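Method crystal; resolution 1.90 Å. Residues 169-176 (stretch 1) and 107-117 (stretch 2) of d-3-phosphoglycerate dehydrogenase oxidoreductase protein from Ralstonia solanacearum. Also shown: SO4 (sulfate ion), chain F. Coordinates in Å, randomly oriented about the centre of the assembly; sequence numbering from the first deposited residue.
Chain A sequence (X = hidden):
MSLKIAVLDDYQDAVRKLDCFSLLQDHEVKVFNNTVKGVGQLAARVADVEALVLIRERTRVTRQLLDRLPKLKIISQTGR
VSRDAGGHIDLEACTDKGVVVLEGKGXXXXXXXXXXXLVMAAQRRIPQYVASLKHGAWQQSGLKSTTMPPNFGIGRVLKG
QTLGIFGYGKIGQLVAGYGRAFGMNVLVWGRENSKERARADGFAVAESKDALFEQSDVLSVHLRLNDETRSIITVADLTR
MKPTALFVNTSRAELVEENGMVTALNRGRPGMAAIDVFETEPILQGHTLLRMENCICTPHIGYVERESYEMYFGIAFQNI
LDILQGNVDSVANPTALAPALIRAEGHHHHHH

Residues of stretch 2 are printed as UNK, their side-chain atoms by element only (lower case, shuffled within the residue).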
# COMPACT_ATOMS: atom_id res chain seq x y z
N GLY A 169 -10.24 -12.96 15.17
CA GLY A 169 -10.72 -14.09 14.37
C GLY A 169 -9.64 -14.43 13.35
O GLY A 169 -8.50 -14.04 13.52
N LYS A 170 -9.98 -15.15 12.29
CA LYS A 170 -8.98 -15.53 11.28
C LYS A 170 -8.29 -14.34 10.58
O LYS A 170 -7.09 -14.37 10.36
CB LYS A 170 -9.61 -16.46 10.25
CG LYS A 170 -9.96 -17.83 10.80
CD LYS A 170 -10.64 -18.64 9.71
CE LYS A 170 -11.46 -19.79 10.27
NZ LYS A 170 -12.44 -20.28 9.24
N ILE A 171 -9.05 -13.29 10.23
CA ILE A 171 -8.45 -12.09 9.64
C ILE A 171 -7.55 -11.32 10.61
O ILE A 171 -6.43 -10.97 10.27
CB ILE A 171 -9.52 -11.14 9.00
CG1 ILE A 171 -10.31 -11.96 7.99
CG2 ILE A 171 -8.84 -9.95 8.26
CD1 ILE A 171 -11.46 -11.25 7.33
N GLY A 172 -8.03 -11.08 11.83
CA GLY A 172 -7.25 -10.39 12.85
C GLY A 172 -5.93 -11.07 13.15
O GLY A 172 -4.93 -10.41 13.38
N GLN A 173 -5.94 -12.39 13.12
CA GLN A 173 -4.76 -13.21 13.42
C GLN A 173 -3.68 -13.03 12.34
O GLN A 173 -2.50 -12.87 12.66
CB GLN A 173 -5.19 -14.66 13.50
CG GLN A 173 -4.04 -15.66 13.60
CD GLN A 173 -4.53 -17.05 13.89
OE1 GLN A 173 -5.73 -17.34 13.80
NE2 GLN A 173 -3.61 -17.93 14.26
N LEU A 174 -4.09 -13.01 11.08
CA LEU A 174 -3.15 -12.76 9.98
C LEU A 174 -2.54 -11.36 10.04
O LEU A 174 -1.32 -11.17 9.87
CB LEU A 174 -3.83 -12.99 8.64
CG LEU A 174 -4.16 -14.45 8.29
CD1 LEU A 174 -4.86 -14.54 6.94
CD2 LEU A 174 -2.93 -15.37 8.33
N VAL A 175 -3.39 -10.36 10.27
CA VAL A 175 -2.95 -8.99 10.36
C VAL A 175 -2.08 -8.70 11.58
O VAL A 175 -1.10 -7.96 11.47
CB VAL A 175 -4.16 -8.00 10.34
CG1 VAL A 175 -3.68 -6.59 10.56
CG2 VAL A 175 -4.89 -8.15 9.02
N ALA A 176 -2.39 -9.32 12.72
CA ALA A 176 -1.48 -9.32 13.87
C ALA A 176 -0.07 -9.88 13.51
O ALA A 176 0.96 -9.33 13.96
CB ALA A 176 -2.10 -10.08 15.07
N UNK A 107 -12.38 -17.20 2.75
CA UNK A 107 -10.95 -17.25 3.06
C UNK A 107 -10.52 -15.91 3.68
O UNK A 107 -10.96 -14.84 3.24
o UNK A 107 -8.73 -17.40 2.00
c UNK A 107 -10.12 -17.59 1.81
N UNK A 108 -9.66 -15.96 4.72
CA UNK A 108 -9.26 -14.69 5.32
C UNK A 108 -8.12 -13.98 4.58
O UNK A 108 -7.83 -12.85 4.89
c UNK A 108 -8.12 -16.51 6.48
c UNK A 108 -9.02 -17.13 5.39
c UNK A 108 -8.80 -15.10 6.74
N UNK A 109 -7.46 -14.64 3.62
CA UNK A 109 -6.19 -14.12 3.11
C UNK A 109 -6.32 -12.81 2.33
O UNK A 109 -5.58 -11.88 2.61
c UNK A 109 -4.10 -14.60 1.78
c UNK A 109 -5.44 -15.16 2.28
c UNK A 109 -5.24 -16.42 3.14
N UNK A 110 -7.23 -12.77 1.36
CA UNK A 110 -7.44 -11.53 0.54
C UNK A 110 -7.84 -10.30 1.34
O UNK A 110 -7.25 -9.23 1.12
c UNK A 110 -8.43 -11.76 -0.60
N UNK A 111 -8.82 -10.41 2.25
CA UNK A 111 -9.07 -9.22 3.08
C UNK A 111 -8.00 -8.89 4.10
O UNK A 111 -7.88 -7.74 4.47
c UNK A 111 -10.42 -9.54 3.76
c UNK A 111 -10.42 -11.04 3.83
c UNK A 111 -9.81 -11.47 2.53
N UNK A 112 -7.22 -9.87 4.58
CA UNK A 112 -6.11 -9.54 5.47
C UNK A 112 -5.02 -8.77 4.72
O UNK A 112 -4.48 -7.78 5.22
c UNK A 112 -5.50 -10.82 6.09
N UNK A 113 -4.69 -9.22 3.52
CA UNK A 113 -3.66 -8.55 2.75
C UNK A 113 -4.14 -7.16 2.37
O UNK A 113 -3.37 -6.22 2.35
c UNK A 113 -2.58 -10.62 1.86
c UNK A 113 -1.89 -11.27 0.69
c UNK A 113 -3.32 -9.32 1.50
o UNK A 113 -1.93 -10.70 -0.40
o UNK A 113 -1.28 -12.35 0.87
N UNK A 114 -5.41 -7.08 2.09
CA UNK A 114 -5.99 -5.78 1.72
C UNK A 114 -5.92 -4.79 2.89
O UNK A 114 -5.60 -3.61 2.69
c UNK A 114 -8.77 -3.80 1.59
c UNK A 114 -7.06 -3.97 -0.32
c UNK A 114 -7.42 -5.97 1.26
c UNK A 114 -8.07 -4.75 0.57
N UNK A 115 -6.28 -5.25 4.08
CA UNK A 115 -6.08 -4.47 5.31
C UNK A 115 -4.67 -3.89 5.44
O UNK A 115 -4.50 -2.71 5.73
c UNK A 115 -6.42 -5.32 6.58
c UNK A 115 -6.27 -4.49 7.85
o UNK A 115 -7.76 -5.79 6.47
N UNK A 116 -3.67 -4.72 5.20
CA UNK A 116 -2.28 -4.29 5.31
C UNK A 116 -1.86 -3.35 4.20
O UNK A 116 -1.06 -2.46 4.42
c UNK A 116 -1.32 -5.50 5.33
n UNK A 116 2.02 -4.48 6.54
c UNK A 116 -0.09 -5.11 6.06
c UNK A 116 0.02 -4.85 7.47
c UNK A 116 1.80 -4.15 9.02
c UNK A 116 -0.45 -4.60 9.82
c UNK A 116 0.88 -4.23 10.05
c UNK A 116 1.35 -4.47 7.73
c UNK A 116 -0.89 -4.92 8.54
c UNK A 116 1.13 -4.85 5.53
N UNK A 117 -2.40 -3.56 3.00
CA UNK A 117 -2.14 -2.69 1.86
C UNK A 117 -2.61 -1.29 2.22
O UNK A 117 -1.93 -0.31 1.93
c UNK A 117 -2.89 -3.23 0.61
S SO4 F . -13.16 -14.00 10.84
O1 SO4 F . -13.36 -14.47 9.47
O2 SO4 F . -14.41 -13.46 11.40
O3 SO4 F . -12.76 -15.16 11.64
O4 SO4 F . -12.16 -12.93 10.85

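Position 107 carries one side-chain carbon followed by one oxygen. The carbon is bonded to CA and points away from stretch 1, with which it makes no contact; the oxygen ends the chain, which makes the residue Ser 107.

At position 108 three side-chain carbons close a ring onto the backbone N. CB lies 3.9 Å from Lys 170 CB and 3.7 Å from Ile 171 CG1, and another ring carbon lies near Leu 174 CD1. The ring is the signature of Pro 108, whose CG is 3.8 Å from Leu 174 CD1. The backbones are also near, with 5.1 Å between Pro 108 CA and Ile 171 CA.

Position 109 has one carbon carrying two more, a fork directly at CB with no heteroatom. CA-to-CB points away, so contact is slight, a branch carbon coming near Leu 174 CD1. This is Val 109, with CG2 4.3 Å from Leu 174 CD1.

A single carbon at position 110, out of reach of stretch 1, identifies Ala 110.

Position 111 repeats the pattern of three carbons cyclised onto N, and a ring carbon touches Ile 171 CD1. This is Pro 111, its CG 3.7 Å from Ile 171 CD1. Lacking an amide hydrogen, its N cannot donate a helical hydrogen bond, but its O accepts one from the backbone N four residues on, at 115.

Position 112 again has one carbon, pointing toward stretch 1. This CB is 3.7 Å from Leu 174 CB, 4.0 Å from Val 175 CG2 and 4.1 Å from Ile 171 CG2, so a small side chain meets three larger ones: Ala 112.

Three carbons, the third bearing two oxygens, define a carboxylate at position 113, pointing away from stretch 1. The chain length fits Glu 113, which has both oxygens hydrogen-bonded elsewhere in the structure.

Position 114 has four carbons forked at the second and is out of reach, as befits Leu 114.

At position 115 one carbon carries an oxygen and a carbon, a branched hydroxyl side chain, and CB packs 4.0 Å from Val 175 CG2. This is Thr 115, whose OG1 donates a hydrogen bond to Pro 111 O (2.8 Å).

Position 116 shows one carbon leading to fused five- and six-membered rings containing eight carbons and one nitrogen; ring carbons approach Val 175 CG1 and Val 175 O. Such rings are unique to Trp 116. CE3 is 3.8 Å from Val 175 CG1, and CZ3 is 3.8 Å from Val 175 O, which approaches the ring obliquely.

Position 117, with a single carbon out of reach, is Ala 117.

The helix axes cross at -45° with a closest approach of 8.9 Å; the two stretches together bury 440 Å², both sides summed. No hydrogen bond links them; the contact is predominantly apolar. Ile 171, Leu 174 and Val 175 pack against Pro 108 and Ala 112, and Val 175 extends the contact to Thr 115 and Trp 116. At the N-terminal end of the first helix, the sulfate accepts hydrogen bonds from Lys 170 N (to O3, 2.9 Å) and Ile 171 N (to O4, 3.2 Å), amides left free by the first helical turn.

Stretch 2 (107-117) SPVAPAELTWA
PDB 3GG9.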